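Local coordinates for putative metalloprotease II (Bacteroides fragilis, PDB 4ON1), which probably acts as a secreted zinc-dependent endopeptidase of the fragilysin type, encoded in a pathogenicity island, at residues E29-V34 / S91-R96; D105-K110 / L216-T221. All coordinates share one frame; numbering follows the deposited sequence.

Overall arrangement
From the N terminus, helix 28-35 comes first. The chain then runs through mostly strand to 92-99, where contact 1 closes a 56-residue loop inside the N-terminal fragilysin domain. Strand 102-109 follows as the antiparallel neighbour, and contact 2 closes a longer loop of 105 residues on helix 217-230. The contacts are therefore in series, neither nested nor crossed, with centres about 9 Å apart. They use opposite faces of the same strand pair: Ala93 and Ile95 meet the early helix, whereas Ile107 and Tyr109 face the late one. A probable hydrogen bond, Tyr92 OH to Thr221 OG1 at 2.7 Å, and backbone pairing of Ala93 with Val108 connect them.

Contact 1 of 2, residues E29-V34 / S91-R96; sequences EDLAGV and SYATIR
Leu31 packs against Ala93 and Ile95, and these three side chains make the contact between helix 29-34 and strand 92-96 a purely apolar one. The two short axes pass 8.2 Å apart at 77°, so the helix runs nearly across the strand. Through its contacts with Ala93 and Ile95, the single helical residue Leu31 reaches two strand residues on the same face. Leu31 CB stands 4.4 Å from Ala93 CB, just short of contact. With CG anti to the backbone N (chi1 180°), the branch is carried outward from the helix, and Leu31 CG closes to 3.9 Å from Ala93 CB. The two methyls then divide the work. Leu31 CD2 drops between the two strand side chains, 3.7 Å from Ala93 CB and 3.6 Å from Ile95 CG1; it also lies 3.9 Å from Thr94 N, which brings it against the backbone. Leu31 CD1 goes to the end of the isoleucine, meeting Ile95 CD1 at 3.5 Å. The isoleucine and leucine chains thus cross at a slant, with both Leu31 methyls engaged. This is helix-on-sheet packing within the N-terminal fragilysin domain, away from the zinc. Leu21 of strand 19-22 touches both Leu31 and Ile95, and Val108 of strand 102-109 touches both Leu31 and Ala93, so the helix lies over this face of the sheet with Ala32 on Leu88 of strand 84-88.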
loop_
_atom_site.group_PDB
_atom_site.type_symbol
_atom_site.label_atom_id
_atom_site.label_comp_id
_atom_site.label_asym_id
_atom_site.label_seq_id
_atom_site.Cartn_x
_atom_site.Cartn_y
_atom_site.Cartn_z
ATOM N N GLU A 29 21.245 -5.594 -3.090
ATOM C CA GLU A 29 22.247 -4.624 -3.514
ATOM C C GLU A 29 22.138 -4.268 -4.997
ATOM O O GLU A 29 22.433 -3.139 -5.381
ATOM C CB GLU A 29 23.656 -5.123 -3.189
ATOM C CG GLU A 29 23.950 -5.141 -1.691
ATOM C CD GLU A 29 23.856 -3.752 -1.048
ATOM O OE1 GLU A 29 23.434 -3.661 0.128
ATOM O OE2 GLU A 29 24.217 -2.752 -1.710
ATOM N N ASP A 30 21.711 -5.216 -5.829
ATOM C CA ASP A 30 21.492 -4.910 -7.245
ATOM C C ASP A 30 20.370 -3.894 -7.447
ATOM O O ASP A 30 20.557 -2.863 -8.096
ATOM C CB ASP A 30 21.149 -6.172 -8.025
ATOM C CG ASP A 30 22.302 -7.153 -8.083
ATOM O OD1 ASP A 30 23.464 -6.716 -8.222
ATOM O OD2 ASP A 30 22.034 -8.366 -7.989
ATOM N N LEU A 31 19.200 -4.200 -6.899
ATOM C CA LEU A 31 18.033 -3.345 -7.090
ATOM C C LEU A 31 18.225 -2.007 -6.386
ATOM O O LEU A 31 17.958 -0.955 -6.971
ATOM C CB LEU A 31 16.768 -4.039 -6.588
ATOM C CG LEU A 31 15.481 -3.224 -6.739
ATOM C CD1 LEU A 31 15.381 -2.616 -8.136
ATOM C CD2 LEU A 31 14.269 -4.091 -6.439
ATOM N N ALA A 32 18.711 -2.041 -5.144
ATOM C CA ALA A 32 18.963 -0.808 -4.402
ATOM C C ALA A 32 20.064 0.017 -5.066
ATOM O O ALA A 32 20.034 1.249 -5.033
ATOM C CB ALA A 32 19.333 -1.119 -2.942
ATOM N N GLY A 33 21.031 -0.669 -5.671
ATOM C CA GLY A 33 22.106 -0.005 -6.391
ATOM C C GLY A 33 21.566 0.843 -7.529
ATOM O O GLY A 33 22.086 1.924 -7.825
ATOM N N VAL A 34 20.511 0.348 -8.167
ATOM C CA VAL A 34 19.833 1.099 -9.224
ATOM C C VAL A 34 18.949 2.215 -8.647
ATOM O O VAL A 34 19.095 3.390 -9.014
ATOM C CB VAL A 34 18.973 0.167 -10.108
ATOM C CG1 VAL A 34 18.138 0.963 -11.098
ATOM C CG2 VAL A 34 19.854 -0.851 -10.830
ATOM N N SER A 91 16.037 -1.584 4.228
ATOM C CA SER A 91 15.958 -3.003 4.597
ATOM C C SER A 91 15.469 -3.917 3.472
ATOM O O SER A 91 15.599 -5.143 3.546
ATOM C CB SER A 91 15.033 -3.177 5.800
ATOM O OG SER A 91 15.465 -2.377 6.879
ATOM N N TYR A 92 14.857 -3.328 2.453
ATOM C CA TYR A 92 14.297 -4.121 1.372
ATOM C C TYR A 92 14.045 -3.221 0.170
ATOM O O TYR A 92 14.065 -1.998 0.287
ATOM C CB TYR A 92 12.993 -4.799 1.818
ATOM C CG TYR A 92 11.934 -3.785 2.172
ATOM C CD1 TYR A 92 11.104 -3.249 1.190
ATOM C CD2 TYR A 92 11.794 -3.329 3.475
ATOM C CE1 TYR A 92 10.156 -2.310 1.499
ATOM C CE2 TYR A 92 10.844 -2.386 3.799
ATOM C CZ TYR A 92 10.031 -1.880 2.799
ATOM O OH TYR A 92 9.087 -0.934 3.092
ATOM N N ALA A 93 13.771 -3.830 -0.974
ATOM C CA ALA A 93 13.364 -3.072 -2.147
ATOM C C ALA A 93 12.416 -3.926 -2.953
ATOM O O ALA A 93 12.435 -5.157 -2.843
ATOM C CB ALA A 93 14.570 -2.654 -2.993
ATOM N N THR A 94 11.558 -3.281 -3.735
ATOM C CA THR A 94 10.594 -4.012 -4.548
ATOM C C THR A 94 10.442 -3.357 -5.902
ATOM O O THR A 94 10.699 -2.168 -6.056
ATOM C CB THR A 94 9.182 -4.069 -3.902
ATOM O OG1 THR A 94 8.595 -2.764 -3.930
ATOM C CG2 THR A 94 9.246 -4.582 -2.468
ATOM N N ILE A 95 10.002 -4.150 -6.868
ATOM C CA ILE A 95 9.560 -3.669 -8.161
ATOM C C ILE A 95 8.235 -4.333 -8.448
ATOM O O ILE A 95 8.081 -5.535 -8.229
ATOM C CB ILE A 95 10.539 -4.010 -9.307
ATOM C CG1 ILE A 95 11.904 -3.366 -9.094
ATOM C CG2 ILE A 95 9.975 -3.539 -10.643
ATOM C CD1 ILE A 95 12.782 -3.441 -10.332
ATOM N N ARG A 96 7.269 -3.549 -8.908
ATOM C CA ARG A 96 5.992 -4.097 -9.331
ATOM C C ARG A 96 5.761 -3.714 -10.779
ATOM O O ARG A 96 5.840 -2.535 -11.133
ATOM C CB ARG A 96 4.852 -3.588 -8.439
ATOM C CG ARG A 96 3.486 -4.093 -8.855
ATOM C CD ARG A 96 2.416 -3.708 -7.857
ATOM N NE ARG A 96 2.558 -4.444 -6.607
ATOM C CZ ARG A 96 1.707 -4.365 -5.592
ATOM N NH1 ARG A 96 0.639 -3.583 -5.681
ATOM N NH2 ARG A 96 1.921 -5.074 -4.492
#

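Contact 2 of 2, residues D105-K110 / L216-T221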
loop_
_atom_site.group_PDB
_atom_site.type_symbol
_atom_site.label_atom_id
_atom_site.label_comp_id
_atom_site.label_asym_id
_atom_site.label_seq_id
_atom_site.Cartn_x
_atom_site.Cartn_y
_atom_site.Cartn_z
ATOM N N ASP A 105 5.101 -8.874 -8.462
ATOM C CA ASP A 105 5.936 -8.251 -7.427
ATOM C C ASP A 105 7.297 -8.943 -7.333
ATOM O O ASP A 105 7.362 -10.165 -7.177
ATOM C CB ASP A 105 5.247 -8.314 -6.057
ATOM C CG ASP A 105 4.832 -6.945 -5.534
ATOM O OD1 ASP A 105 5.340 -5.921 -6.037
ATOM O OD2 ASP A 105 4.001 -6.900 -4.602
ATOM N N TYR A 106 8.378 -8.174 -7.440
ATOM C CA TYR A 106 9.717 -8.703 -7.168
ATOM C C TYR A 106 10.191 -8.127 -5.845
ATOM O O TYR A 106 10.221 -6.910 -5.682
ATOM C CB TYR A 106 10.710 -8.358 -8.286
ATOM C CG TYR A 106 10.318 -8.857 -9.656
ATOM C CD1 TYR A 106 10.840 -10.038 -10.160
ATOM C CD2 TYR A 106 9.432 -8.142 -10.450
ATOM C CE1 TYR A 106 10.488 -10.496 -11.413
ATOM C CE2 TYR A 106 9.070 -8.593 -11.705
ATOM C CZ TYR A 106 9.601 -9.771 -12.181
ATOM O OH TYR A 106 9.243 -10.224 -13.433
ATOM N N ILE A 107 10.554 -8.998 -4.904
ATOM C CA ILE A 107 10.840 -8.574 -3.538
ATOM C C ILE A 107 12.250 -9.006 -3.125
ATOM O O ILE A 107 12.610 -10.181 -3.248
ATOM C CB ILE A 107 9.789 -9.164 -2.558
ATOM C CG1 ILE A 107 8.375 -8.727 -2.970
ATOM C CG2 ILE A 107 10.104 -8.794 -1.111
ATOM C CD1 ILE A 107 7.280 -9.706 -2.543
ATOM N N VAL A 108 13.050 -8.047 -2.667
ATOM C CA VAL A 108 14.397 -8.322 -2.177
ATOM C C VAL A 108 14.623 -7.676 -0.814
ATOM O O VAL A 108 14.417 -6.481 -0.647
ATOM C CB VAL A 108 15.486 -7.819 -3.172
ATOM C CG1 VAL A 108 15.526 -8.686 -4.399
ATOM C CG2 VAL A 108 15.235 -6.368 -3.589
ATOM N N TYR A 109 15.058 -8.479 0.155
ATOM C CA TYR A 109 15.420 -7.984 1.482
ATOM C C TYR A 109 16.929 -7.972 1.664
ATOM O O TYR A 109 17.617 -8.865 1.183
ATOM C CB TYR A 109 14.776 -8.842 2.570
ATOM C CG TYR A 109 13.365 -8.424 2.912
ATOM C CD1 TYR A 109 12.320 -8.630 2.019
ATOM C CD2 TYR A 109 13.080 -7.832 4.134
ATOM C CE1 TYR A 109 11.028 -8.244 2.335
ATOM C CE2 TYR A 109 11.799 -7.457 4.461
ATOM C CZ TYR A 109 10.778 -7.660 3.557
ATOM O OH TYR A 109 9.504 -7.281 3.888
ATOM N N LYS A 110 17.449 -6.958 2.348
ATOM C CA LYS A 110 18.894 -6.860 2.523
ATOM C C LYS A 110 19.426 -7.978 3.409
ATOM O O LYS A 110 20.454 -8.595 3.108
ATOM C CB LYS A 110 19.291 -5.505 3.102
ATOM C CG LYS A 110 20.795 -5.379 3.288
ATOM C CD LYS A 110 21.218 -3.981 3.714
ATOM C CE LYS A 110 20.520 -3.559 4.987
ATOM N NZ LYS A 110 20.982 -2.217 5.449
ATOM N N LEU A 216 3.838 -7.504 6.835
ATOM C CA LEU A 216 5.203 -7.521 6.327
ATOM C C LEU A 216 5.637 -6.125 5.888
ATOM O O LEU A 216 4.847 -5.382 5.316
ATOM C CB LEU A 216 5.325 -8.503 5.161
ATOM C CG LEU A 216 4.832 -9.928 5.420
ATOM C CD1 LEU A 216 5.057 -10.813 4.184
ATOM C CD2 LEU A 216 5.497 -10.526 6.662
ATOM N N GLU A 217 6.901 -5.785 6.147
ATOM C CA GLU A 217 7.419 -4.448 5.856
ATOM C C GLU A 217 7.122 -3.980 4.429
ATOM O O GLU A 217 6.582 -2.889 4.233
ATOM C CB GLU A 217 8.934 -4.411 6.110
ATOM C CG GLU A 217 9.345 -4.828 7.517
ATOM C CD GLU A 217 9.635 -6.312 7.622
ATOM O OE1 GLU A 217 8.679 -7.098 7.466
ATOM O OE2 GLU A 217 10.807 -6.698 7.841
ATOM N N HIS A 218 7.449 -4.807 3.438
ATOM C CA HIS A 218 7.250 -4.427 2.042
ATOM C C HIS A 218 5.771 -4.379 1.655
ATOM O O HIS A 218 5.392 -3.651 0.743
ATOM C CB HIS A 218 7.982 -5.392 1.110
ATOM C CG HIS A 218 7.351 -6.742 1.042
ATOM N ND1 HIS A 218 7.574 -7.717 1.990
ATOM C CD2 HIS A 218 6.470 -7.268 0.157
ATOM C CE1 HIS A 218 6.876 -8.794 1.681
ATOM N NE2 HIS A 218 6.194 -8.548 0.574
ATOM N N ASP A 219 4.938 -5.177 2.318
ATOM C CA ASP A 219 3.497 -5.110 2.072
ATOM C C ASP A 219 2.926 -3.749 2.475
ATOM O O ASP A 219 2.105 -3.177 1.761
ATOM C CB ASP A 219 2.752 -6.215 2.829
ATOM C CG ASP A 219 2.801 -7.552 2.110
ATOM O OD1 ASP A 219 2.913 -7.559 0.864
ATOM O OD2 ASP A 219 2.708 -8.596 2.791
ATOM N N ILE A 220 3.365 -3.237 3.619
ATOM C CA ILE A 220 2.877 -1.948 4.099
ATOM C C ILE A 220 3.178 -0.847 3.089
ATOM O O ILE A 220 2.307 -0.038 2.757
ATOM C CB ILE A 220 3.490 -1.600 5.466
ATOM C CG1 ILE A 220 3.065 -2.649 6.499
ATOM C CG2 ILE A 220 3.049 -0.216 5.923
ATOM C CD1 ILE A 220 3.755 -2.509 7.848
ATOM N N THR A 221 4.412 -0.811 2.595
ATOM C CA THR A 221 4.783 0.243 1.659
ATOM C C THR A 221 4.214 -0.034 0.263
ATOM O O THR A 221 3.992 0.896 -0.503
ATOM C CB THR A 221 6.301 0.441 1.603
ATOM O OG1 THR A 221 6.951 -0.819 1.404
ATOM C CG2 THR A 221 6.785 1.060 2.937
#
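Ile107 and His218 have the nearest CA atoms across the contact, 7.8 Å apart, where strand 105-109 and helix 217-221 approach with axes 10.5 Å apart and at 132° between their directions. This is helix-on-sheet packing by the N-terminal turn of helix 217-230, with Leu216 at the N-cap position; it is consistent with the fragilysin N-terminal domain packing on the metallopeptidase part, as in related zymogens. The His218 ring is the centre of it. Its CG lies between the backbone N and the carbonyl carbon (chi1 71°), which carries the imidazole toward the strand. Ile107 CG2 sits over one face of the His218 ring, 4.0 Å from the centroid and only 6° off the normal, a CH-pi contact, while Ile107 CD1 reaches His218 NE2 at 3.5 Å. At the ring edge, Tyr109 OH and His218 ND1 share a 2.7 Å hydrogen bond whose donor could be either. The Tyr109 and His218 planes are almost perpendicular with centroids 5.6 Å apart, an oblique pair. NE2 bonds to Tyr122 OH of helix 112-126, and with both nitrogens held the imidazole has its rotation fixed. Glu217 flanks the tyrosine: its OE1 forms a salt bridge with Arg114, and its OE2 lies near the phenol plane, 3.6 Å from Tyr109 CE2.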